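Local coordinates for protein Dye type peroxidase A (Streptomyces lividans 1326, PDB 6GZW) that probably uses a ferric haem to reduce hydrogen peroxide while oxidising dyes and related substrates, as a dye-decolourising (DyP-type) peroxidase, at residues 219-230 and 316-327. Numbering follows the deposited sequence.
With HEM (protoporphyrin IX containing Fe), chain C.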
ATOM      1  N   SER A 219       6.456 -14.066 -22.674  0.70 14.12           N
ATOM      2  CA  SER A 219       5.277 -14.729 -22.096  0.70 13.55           C
ATOM      3  C   SER A 219       4.073 -13.824 -22.281  0.70 13.63           C
ATOM      4  O   SER A 219       4.247 -12.625 -22.488  0.70 13.76           O
ATOM      5  CB  SER A 219       5.506 -15.033 -20.625  0.70 12.96           C
ATOM      6  OG  SER A 219       4.467 -15.852 -20.102  0.70 12.13           O
ATOM      7  N   TYR A 220       2.866 -14.390 -22.221  1.00 13.51           N
ATOM      8  CA  TYR A 220       1.620 -13.631 -22.310  1.00 13.92           C
ATOM      9  C   TYR A 220       1.078 -13.507 -20.878  1.00 13.47           C
ATOM     10  O   TYR A 220       0.955 -14.501 -20.174  1.00 13.56           O
ATOM     11  CB  TYR A 220       0.596 -14.278 -23.255  1.00 14.35           C
ATOM     12  CG  TYR A 220       1.118 -14.200 -24.661  1.00 15.11           C
ATOM     13  CD1 TYR A 220       0.930 -13.049 -25.422  1.00 16.26           C
ATOM     14  CD2 TYR A 220       1.881 -15.215 -25.186  1.00 16.71           C
ATOM     15  CE1 TYR A 220       1.484 -12.923 -26.681  1.00 16.63           C
ATOM     16  CE2 TYR A 220       2.433 -15.101 -26.462  1.00 15.82           C
ATOM     17  CZ  TYR A 220       2.221 -13.957 -27.190  1.00 15.98           C
ATOM     18  OH  TYR A 220       2.739 -13.794 -28.442  1.00 17.05           O
ATOM     19  N   VAL A 221       0.775 -12.271 -20.481  1.00 12.52           N
ATOM     20  CA  VAL A 221       0.179 -11.992 -19.166  1.00 12.27           C
ATOM     21  C   VAL A 221      -1.307 -11.667 -19.337  1.00 11.47           C
ATOM     22  O   VAL A 221      -1.695 -10.931 -20.253  1.00 11.12           O
ATOM     23  CB  VAL A 221       0.960 -10.887 -18.417  1.00 12.26           C
ATOM     24  CG1 VAL A 221       0.877  -9.540 -19.096  1.00 13.18           C
ATOM     25  CG2 VAL A 221       0.495 -10.766 -16.963  1.00 12.04           C
ATOM     26  N   VAL A 222      -2.134 -12.247 -18.474  1.00 11.73           N
ATOM     27  CA  VAL A 222      -3.518 -11.826 -18.314  1.00 11.21           C
ATOM     28  C   VAL A 222      -3.626 -11.264 -16.909  1.00 11.71           C
ATOM     29  O   VAL A 222      -3.294 -11.959 -15.944  1.00 11.21           O
ATOM     30  CB  VAL A 222      -4.511 -12.985 -18.531  1.00 12.14           C
ATOM     31  CG1 VAL A 222      -5.937 -12.566 -18.167  1.00 11.97           C
ATOM     32  CG2 VAL A 222      -4.406 -13.472 -19.971  1.00 11.92           C
ATOM     33  N   VAL A 223      -4.024  -9.994 -16.825  1.00 10.83           N
ATOM     34  CA  VAL A 223      -4.292  -9.269 -15.581  1.00 10.91           C
ATOM     35  C   VAL A 223      -5.800  -9.257 -15.412  1.00 10.78           C
ATOM     36  O   VAL A 223      -6.524  -8.921 -16.364  1.00 10.81           O
ATOM     37  CB  VAL A 223      -3.788  -7.825 -15.700  1.00 11.06           C
ATOM     38  CG1 VAL A 223      -4.119  -7.007 -14.458  1.00 11.30           C
ATOM     39  CG2 VAL A 223      -2.305  -7.814 -15.984  1.00 11.40           C
ATOM     40  N   ARG A 224      -6.270  -9.594 -14.211  1.00 10.53           N
ATOM     41  CA  ARG A 224      -7.690  -9.436 -13.847  1.00 10.87           C
ATOM     42  C   ARG A 224      -7.789  -8.765 -12.507  1.00 10.44           C
ATOM     43  O   ARG A 224      -7.172  -9.226 -11.536  1.00 11.13           O
ATOM     44  CB  ARG A 224      -8.415 -10.799 -13.779  1.00 11.37           C
ATOM     45  CG  ARG A 224      -8.252 -11.649 -15.044  1.00 11.60           C
ATOM     46  CD  ARG A 224      -9.042 -11.125 -16.229  1.00 11.91           C
ATOM     47  NE  ARG A 224     -10.460 -11.460 -16.105  1.00 12.77           N
ATOM     48  CZ  ARG A 224     -11.325 -11.520 -17.116  1.00 13.10           C
ATOM     49  NH1 ARG A 224     -10.962 -11.184 -18.364  1.00 13.69           N
ATOM     50  NH2 ARG A 224     -12.591 -11.897 -16.870  1.00 13.07           N
ATOM     51  N   ARG A 225      -8.547  -7.668 -12.446  1.00 10.04           N
ATOM     52  CA  ARG A 225      -8.850  -7.011 -11.193  1.00 10.21           C
ATOM     53  C   ARG A 225     -10.096  -7.741 -10.686  1.00  9.86           C
ATOM     54  O   ARG A 225     -11.187  -7.494 -11.181  1.00  9.14           O
ATOM     55  CB  ARG A 225      -9.128  -5.512 -11.378  1.00 10.09           C
ATOM     56  CG  ARG A 225      -9.393  -4.769 -10.064  1.00  9.99           C
ATOM     57  CD  ARG A 225      -9.929  -3.373 -10.331  1.00 10.73           C
ATOM     58  NE  ARG A 225     -10.195  -2.625  -9.101  1.00 10.95           N
ATOM     59  CZ  ARG A 225      -9.253  -2.039  -8.352  1.00 11.32           C
ATOM     60  NH1 ARG A 225      -7.970  -2.141  -8.675  1.00 11.29           N
ATOM     61  NH2 ARG A 225      -9.589  -1.370  -7.260  1.00 11.25           N
ATOM     62  N   ILE A 226      -9.919  -8.600  -9.673  1.00  9.84           N
ATOM     63  CA  ILE A 226     -11.016  -9.421  -9.195  1.00  9.98           C
ATOM     64  C   ILE A 226     -11.386  -8.953  -7.798  1.00  9.65           C
ATOM     65  O   ILE A 226     -10.627  -9.147  -6.849  1.00  9.63           O
ATOM     66  CB  ILE A 226     -10.643 -10.914  -9.176  1.00  9.97           C
ATOM     67  CG1 ILE A 226     -10.074 -11.347 -10.525  1.00 10.70           C
ATOM     68  CG2 ILE A 226     -11.864 -11.744  -8.823  1.00 10.30           C
ATOM     69  CD1 ILE A 226      -9.627 -12.791 -10.550  1.00 10.59           C
ATOM     70  N   ARG A 227     -12.562  -8.327  -7.674  1.00 10.10           N
ATOM     71  CA  ARG A 227     -13.029  -7.892  -6.393  1.00 10.42           C
ATOM     72  C   ARG A 227     -13.488  -9.087  -5.612  1.00 10.76           C
ATOM     73  O   ARG A 227     -14.102 -10.000  -6.160  1.00 10.76           O
ATOM     74  CB  ARG A 227     -14.184  -6.892  -6.529  1.00 11.04           C
ATOM     75  CG  ARG A 227     -14.712  -6.390  -5.186  1.00 11.69           C
ATOM     76  CD  ARG A 227     -15.422  -5.059  -5.318  1.00 12.32           C
ATOM     77  NE  ARG A 227     -16.680  -5.155  -6.068  1.00 12.80           N
ATOM     78  CZ  ARG A 227     -17.858  -5.442  -5.535  1.00 14.26           C
ATOM     79  NH1 ARG A 227     -17.991  -5.734  -4.249  1.00 14.18           N
ATOM     80  NH2 ARG A 227     -18.932  -5.445  -6.315  1.00 16.21           N
ATOM     81  N   MET A 228     -13.125  -9.136  -4.353  1.00 10.47           N
ATOM     82  CA  MET A 228     -13.646 -10.170  -3.485  1.00 10.12           C
ATOM     83  C   MET A 228     -14.893  -9.662  -2.790  1.00 10.45           C
ATOM     84  O   MET A 228     -14.878  -8.625  -2.190  1.00 10.50           O
ATOM     85  CB  MET A 228     -12.609 -10.610  -2.466  1.00 10.49           C
ATOM     86  CG  MET A 228     -11.440 -11.368  -3.074  1.00 10.65           C
ATOM     87  SD  MET A 228     -10.052 -11.448  -1.932  1.00 10.72           S
ATOM     88  CE  MET A 228      -9.174 -12.807  -2.677  1.00 11.03           C
ATOM     89  N   LEU A 229     -15.973 -10.436  -2.832  1.00 10.63           N
ATOM     90  CA  LEU A 229     -17.224 -10.062  -2.179  1.00 11.08           C
ATOM     91  C   LEU A 229     -17.104 -10.485  -0.721  1.00 10.72           C
ATOM     92  O   LEU A 229     -17.789 -11.387  -0.242  1.00 10.88           O
ATOM     93  CB  LEU A 229     -18.437 -10.733  -2.875  1.00 12.19           C
ATOM     94  CG  LEU A 229     -18.588 -10.371  -4.362  1.00 13.44           C
ATOM     95  CD1 LEU A 229     -19.879 -10.940  -4.924  1.00 14.78           C
ATOM     96  CD2 LEU A 229     -18.533  -8.885  -4.629  1.00 14.18           C
ATOM     97  N   LEU A 230     -16.288  -9.722   0.003  1.00 10.31           N
ATOM     98  CA  LEU A 230     -15.932 -10.066   1.371  1.00 10.71           C
ATOM     99  C   LEU A 230     -17.126 -10.026   2.328  1.00 11.12           C
ATOM    100  O   LEU A 230     -17.195 -10.809   3.290  1.00 11.16           O
ATOM    101  CB  LEU A 230     -14.820  -9.130   1.867  1.00 10.32           C
ATOM    102  CG  LEU A 230     -13.469  -9.243   1.159  1.00 10.94           C
ATOM    103  CD1 LEU A 230     -12.521  -8.221   1.736  1.00 10.31           C
ATOM    104  CD2 LEU A 230     -12.867 -10.651   1.275  1.00 11.07           C
ATOM    105  N   PRO A 316     -16.209  -2.860   0.624  1.00 11.14           N
ATOM    106  CA  PRO A 316     -14.774  -2.634   0.355  1.00 11.18           C
ATOM    107  C   PRO A 316     -14.407  -2.873  -1.092  1.00 11.27           C
ATOM    108  O   PRO A 316     -14.767  -3.900  -1.680  1.00 11.22           O
ATOM    109  CB  PRO A 316     -14.081  -3.643   1.272  1.00 11.10           C
ATOM    110  CG  PRO A 316     -15.072  -4.748   1.441  1.00 11.70           C
ATOM    111  CD  PRO A 316     -16.425  -4.088   1.417  1.00 11.61           C
ATOM    112  N   ASP A 317     -13.664  -1.937  -1.665  1.00 11.16           N
ATOM    113  CA  ASP A 317     -13.089  -2.136  -3.000  1.00 11.65           C
ATOM    114  C   ASP A 317     -11.763  -2.857  -2.839  1.00 10.99           C
ATOM    115  O   ASP A 317     -10.685  -2.264  -2.924  1.00 11.11           O
ATOM    116  CB  ASP A 317     -12.928  -0.808  -3.738  1.00 12.32           C
ATOM    117  CG  ASP A 317     -12.535  -1.008  -5.184  1.00 13.92           C
ATOM    118  OD1 ASP A 317     -12.685  -2.134  -5.686  1.00 16.40           O
ATOM    119  OD2 ASP A 317     -12.079  -0.066  -5.811  1.00 17.21           O
ATOM    120  N   ALA A 318     -11.865  -4.171  -2.604  1.00 10.59           N
ATOM    121  CA  ALA A 318     -10.724  -4.984  -2.177  1.00 10.50           C
ATOM    122  C   ALA A 318     -10.779  -6.312  -2.880  1.00 10.26           C
ATOM    123  O   ALA A 318     -11.857  -6.816  -3.189  1.00 10.75           O
ATOM    124  CB  ALA A 318     -10.733  -5.190  -0.691  1.00 10.41           C
ATOM    125  N   GLY A 319      -9.615  -6.904  -3.100  1.00  9.58           N
ATOM    126  CA  GLY A 319      -9.591  -8.152  -3.827  1.00  9.60           C
ATOM    127  C   GLY A 319      -8.197  -8.581  -4.226  1.00  9.83           C
ATOM    128  O   GLY A 319      -7.229  -8.422  -3.473  1.00  9.30           O
ATOM    129  N   LEU A 320      -8.111  -9.144  -5.428  1.00  9.75           N
ATOM    130  CA  LEU A 320      -6.847  -9.677  -5.958  1.00 10.04           C
ATOM    131  C   LEU A 320      -6.572  -9.111  -7.322  1.00  9.96           C
ATOM    132  O   LEU A 320      -7.466  -9.125  -8.190  1.00  9.65           O
ATOM    133  CB  LEU A 320      -6.979 -11.198  -6.080  1.00 10.82           C
ATOM    134  CG  LEU A 320      -5.678 -11.984  -6.328  1.00 11.27           C
ATOM    135  CD1 LEU A 320      -4.804 -12.010  -5.106  1.00 11.91           C
ATOM    136  CD2 LEU A 320      -6.050 -13.405  -6.756  1.00 12.25           C
ATOM    137  N   LEU A 321      -5.365  -8.552  -7.511  1.00  9.63           N
ATOM    138  CA  LEU A 321      -4.861  -8.264  -8.849  1.00  9.96           C
ATOM    139  C   LEU A 321      -4.249  -9.560  -9.313  1.00  9.96           C
ATOM    140  O   LEU A 321      -3.104  -9.907  -8.966  1.00 10.09           O
ATOM    141  CB  LEU A 321      -3.848  -7.133  -8.882  1.00  9.75           C
ATOM    142  CG  LEU A 321      -4.283  -5.816  -8.227  1.00  9.81           C
ATOM    143  CD1 LEU A 321      -3.158  -4.801  -8.269  1.00  9.99           C
ATOM    144  CD2 LEU A 321      -5.534  -5.250  -8.892  1.00 10.07           C
ATOM    145  N   PHE A 322      -5.079 -10.339  -9.993  1.00 10.41           N
ATOM    146  CA  PHE A 322      -4.697 -11.639 -10.519  1.00 10.92           C
ATOM    147  C   PHE A 322      -3.813 -11.365 -11.734  1.00 10.70           C
ATOM    148  O   PHE A 322      -4.206 -10.645 -12.626  1.00 11.33           O
ATOM    149  CB  PHE A 322      -5.966 -12.400 -10.893  1.00 11.21           C
ATOM    150  CG  PHE A 322      -5.726 -13.791 -11.405  1.00 11.58           C
ATOM    151  CD1 PHE A 322      -5.606 -14.862 -10.525  1.00 11.53           C
ATOM    152  CD2 PHE A 322      -5.613 -14.031 -12.756  1.00 12.39           C
ATOM    153  CE1 PHE A 322      -5.398 -16.167 -10.981  1.00 12.02           C
ATOM    154  CE2 PHE A 322      -5.405 -15.322 -13.224  1.00 12.04           C
ATOM    155  CZ  PHE A 322      -5.298 -16.389 -12.327  1.00 12.14           C
ATOM    156  N   VAL A 323      -2.613 -11.931 -11.729  1.00 10.78           N
ATOM    157  CA  VAL A 323      -1.634 -11.747 -12.802  1.00 10.87           C
ATOM    158  C   VAL A 323      -1.076 -13.109 -13.143  1.00 11.06           C
ATOM    159  O   VAL A 323      -0.379 -13.720 -12.335  1.00 12.47           O
ATOM    160  CB  VAL A 323      -0.487 -10.821 -12.367  1.00 10.59           C
ATOM    161  CG1 VAL A 323       0.427 -10.543 -13.549  1.00 10.93           C
ATOM    162  CG2 VAL A 323      -1.036  -9.518 -11.834  1.00 10.41           C
ATOM    163  N   CYS A 324      -1.415 -13.628 -14.317  1.00 11.17           N
ATOM    164  CA  CYS A 324      -0.959 -14.967 -14.699  1.00 11.08           C
ATOM    165  C   CYS A 324      -0.171 -14.908 -15.988  1.00 11.34           C
ATOM    166  O   CYS A 324      -0.386 -14.027 -16.835  1.00 12.04           O
ATOM    167  CB  CYS A 324      -2.107 -15.991 -14.843  1.00 11.26           C
ATOM    168  SG  CYS A 324      -3.299 -15.621 -16.148  1.00 12.31           S
ATOM    169  N   TRP A 325       0.701 -15.908 -16.118  1.00 12.18           N
ATOM    170  CA  TRP A 325       1.726 -15.966 -17.141  1.00 12.18           C
ATOM    171  C   TRP A 325       1.624 -17.330 -17.848  1.00 12.73           C
ATOM    172  O   TRP A 325       1.527 -18.348 -17.180  1.00 12.75           O
ATOM    173  CB  TRP A 325       3.088 -15.809 -16.464  1.00 12.15           C
ATOM    174  CG  TRP A 325       3.292 -14.469 -15.800  1.00 12.01           C
ATOM    175  CD1 TRP A 325       3.117 -14.137 -14.477  1.00 12.35           C
ATOM    176  CD2 TRP A 325       3.754 -13.297 -16.453  1.00 11.53           C
ATOM    177  NE1 TRP A 325       3.429 -12.806 -14.284  1.00 11.09           N
ATOM    178  CE2 TRP A 325       3.833 -12.275 -15.487  1.00 11.65           C
ATOM    179  CE3 TRP A 325       4.093 -13.004 -17.779  1.00 11.59           C
ATOM    180  CZ2 TRP A 325       4.239 -10.988 -15.813  1.00 11.87           C
ATOM    181  CZ3 TRP A 325       4.520 -11.723 -18.095  1.00 11.74           C
ATOM    182  CH2 TRP A 325       4.557 -10.732 -17.119  1.00 11.67           C
ATOM    183  N   GLN A 326       1.638 -17.319 -19.184  1.00 12.92           N
ATOM    184  CA  GLN A 326       1.580 -18.539 -19.985  1.00 13.52           C
ATOM    185  C   GLN A 326       2.182 -18.303 -21.368  1.00 14.26           C
ATOM    186  O   GLN A 326       2.242 -17.161 -21.835  1.00 13.48           O
ATOM    187  CB  GLN A 326       0.125 -18.991 -20.140  1.00 13.43           C
ATOM    188  CG  GLN A 326      -0.811 -17.928 -20.676  1.00 13.13           C
ATOM    189  CD  GLN A 326      -1.680 -17.285 -19.608  1.00 13.66           C
ATOM    190  OE1 GLN A 326      -2.628 -17.913 -19.103  1.00 13.80           O
ATOM    191  NE2 GLN A 326      -1.387 -16.038 -19.273  1.00 13.46           N
ATOM    192  N   ALA A 327       2.600 -19.378 -22.038  1.00 15.20           N
ATOM    193  CA  ALA A 327       3.122 -19.258 -23.405  1.00 15.23           C
ATOM    194  C   ALA A 327       2.017 -18.942 -24.387  1.00 15.62           C
ATOM    195  O   ALA A 327       2.288 -18.365 -25.429  1.00 15.62           O
ATOM    196  CB  ALA A 327       3.846 -20.540 -23.831  1.00 16.11           C
TER
HETATM  197  CHA HEM C 501      -5.408 -22.357  -7.082  1.00 10.16           C
HETATM  198  CHB HEM C 501      -7.779 -18.742  -4.903  1.00 10.00           C
HETATM  199  CHC HEM C 501      -8.823 -16.884  -9.267  1.00 10.15           C
HETATM  200  CHD HEM C 501      -6.459 -20.482 -11.416  1.00 10.57           C
HETATM  201  C1A HEM C 501      -5.956 -21.548  -6.120  1.00 10.27           C
HETATM  202  C2A HEM C 501      -5.914 -21.816  -4.720  1.00 10.63           C
HETATM  203  C3A HEM C 501      -6.585 -20.798  -4.123  1.00 10.79           C
HETATM  204  C4A HEM C 501      -7.046 -19.907  -5.147  1.00 10.25           C
HETATM  205  CMA HEM C 501      -6.807 -20.578  -2.646  1.00 11.03           C
HETATM  206  CAA HEM C 501      -5.268 -23.006  -4.024  1.00 11.27           C
HETATM  207  CBA HEM C 501      -3.813 -22.859  -3.606  1.00 11.81           C
HETATM  208  CGA HEM C 501      -2.906 -22.805  -4.789  1.00 12.79           C
HETATM  209  O1A HEM C 501      -2.500 -23.842  -5.380  1.00 12.80           O
HETATM  210  O2A HEM C 501      -2.541 -21.681  -5.239  1.00 12.77           O
HETATM  211  C1B HEM C 501      -8.254 -17.897  -5.922  1.00 10.07           C
HETATM  212  C2B HEM C 501      -8.949 -16.674  -5.690  1.00  9.79           C
HETATM  213  C3B HEM C 501      -9.264 -16.127  -6.894  1.00  9.85           C
HETATM  214  C4B HEM C 501      -8.711 -17.073  -7.911  1.00 10.15           C
HETATM  215  CMB HEM C 501      -9.313 -16.121  -4.346  1.00  9.86           C
HETATM  216  CAB HEM C 501      -9.901 -14.831  -7.210  1.00  9.86           C
HETATM  217  CBB HEM C 501      -9.869 -13.773  -6.417  1.00  9.80           C
HETATM  218  C1C HEM C 501      -8.320 -17.715 -10.243  1.00 10.56           C
HETATM  219  C2C HEM C 501      -8.452 -17.494 -11.639  1.00 10.98           C
HETATM  220  C3C HEM C 501      -7.787 -18.539 -12.256  1.00 11.29           C
HETATM  221  C4C HEM C 501      -7.226 -19.364 -11.216  1.00 10.58           C
HETATM  222  CMC HEM C 501      -9.190 -16.388 -12.328  1.00 11.26           C
HETATM  223  CAC HEM C 501      -7.651 -18.864 -13.696  1.00 10.81           C
HETATM  224  CBC HEM C 501      -8.454 -18.480 -14.700  1.00 11.13           C
HETATM  225  C1D HEM C 501      -5.943 -21.227 -10.348  1.00 10.03           C
HETATM  226  C2D HEM C 501      -5.067 -22.382 -10.621  1.00 10.20           C
HETATM  227  C3D HEM C 501      -4.769 -22.915  -9.421  1.00 10.17           C
HETATM  228  C4D HEM C 501      -5.479 -22.061  -8.425  1.00 10.06           C
HETATM  229  CMD HEM C 501      -4.562 -22.857 -11.981  1.00  9.84           C
HETATM  230  CAD HEM C 501      -3.894 -24.135  -9.183  1.00 10.17           C
HETATM  231  CBD HEM C 501      -4.672 -25.447  -9.334  1.00 10.24           C
HETATM  232  CGD HEM C 501      -3.759 -26.621  -9.163  1.00 10.87           C
HETATM  233  O1D HEM C 501      -3.642 -27.183  -8.037  1.00 11.87           O
HETATM  234  O2D HEM C 501      -3.098 -27.019 -10.144  1.00 10.60           O
HETATM  235  NA  HEM C 501      -6.735 -20.431  -6.381  1.00 10.72           N
HETATM  236  NB  HEM C 501      -8.165 -18.095  -7.243  1.00 10.02           N
HETATM  237  NC  HEM C 501      -7.640 -18.862 -10.002  1.00 10.65           N
HETATM  238  ND  HEM C 501      -6.242 -21.122  -9.042  1.00 10.32           N
HETATM  239 FE   HEM C 501      -7.195 -19.681  -8.171  1.00 10.78          FE
HETATM  240  O   HOH W   1     -12.626  -3.577  -7.666  1.00 12.27           O
HETATM  241  O   HOH W   2     -16.237  -6.172  -1.956  1.00 10.79           O
HETATM  242  O   HOH W   3      -5.564 -18.553  -8.162  1.00 14.68           O
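In one conformer, Ser219 OG lies at the rim of the Trp325 indole, hydrogen-bonded to Ile199 O. At Tyr220 the backbone bonds both ways with Gln326, and Tyr220 O takes a second N-H: the Gln326 side chain folds back, CG wedged between its own N and carbonyl carbon (chi1 54°), and NE2 reaches this oxygen at 2.9 Å from above the carbonyl plane. Gln326 OE1 is held by Phe333 N. Val221 sits over the indole face, a CH-pi contact with CB 3.8 Å from the centroid of the Trp325 six-membered ring; its CG2 presses unusually close to Val323 CG1, at 3.4 Å. Val222 CB rests against Cys324 SG.

The two strands are antiparallel neighbours in the sheet of the C-terminal ferredoxin-like half of the DyP fold, strand 350-360 flanking 219-228 on its other edge. Val221, Val223, Val323 and Trp325 face strand 126-132 of the N-terminal half, whereas Ile226, Leu320 and Phe322 face the haem. Phe322, CG anti to its N (chi1 -178°), lays one face over pyrrole C, CZ 3.3 Å from haem C3C, its rim toward the iron-bound water.

Arg224 bonds through its backbone to Phe322 in both directions; its bent chain carries the guanidinium to a salt bridge with Asp115 and to His352 and Ser355. Extended Arg225 has its stronger salt bridge with Asp308; that to Asp317 is long, NH2 to OD2 3.2 Å, with OD2 near the guanidinium plane but NH2 well above the carboxylate plane. Ile226 CD1 leans on Phe322 CB at 3.7 Å, beside haem vinyl CAB-CBB. Arg227 pairs with Glu353, and a water links its NH1 to Met228 O and Pro316 O. Met228 CG and SD lie against Gly319 CA, with CE 3.7 Å from haem CMB. Leu230 CD1 meets Pro316 and Ala318, near Arg143 of the second subunit.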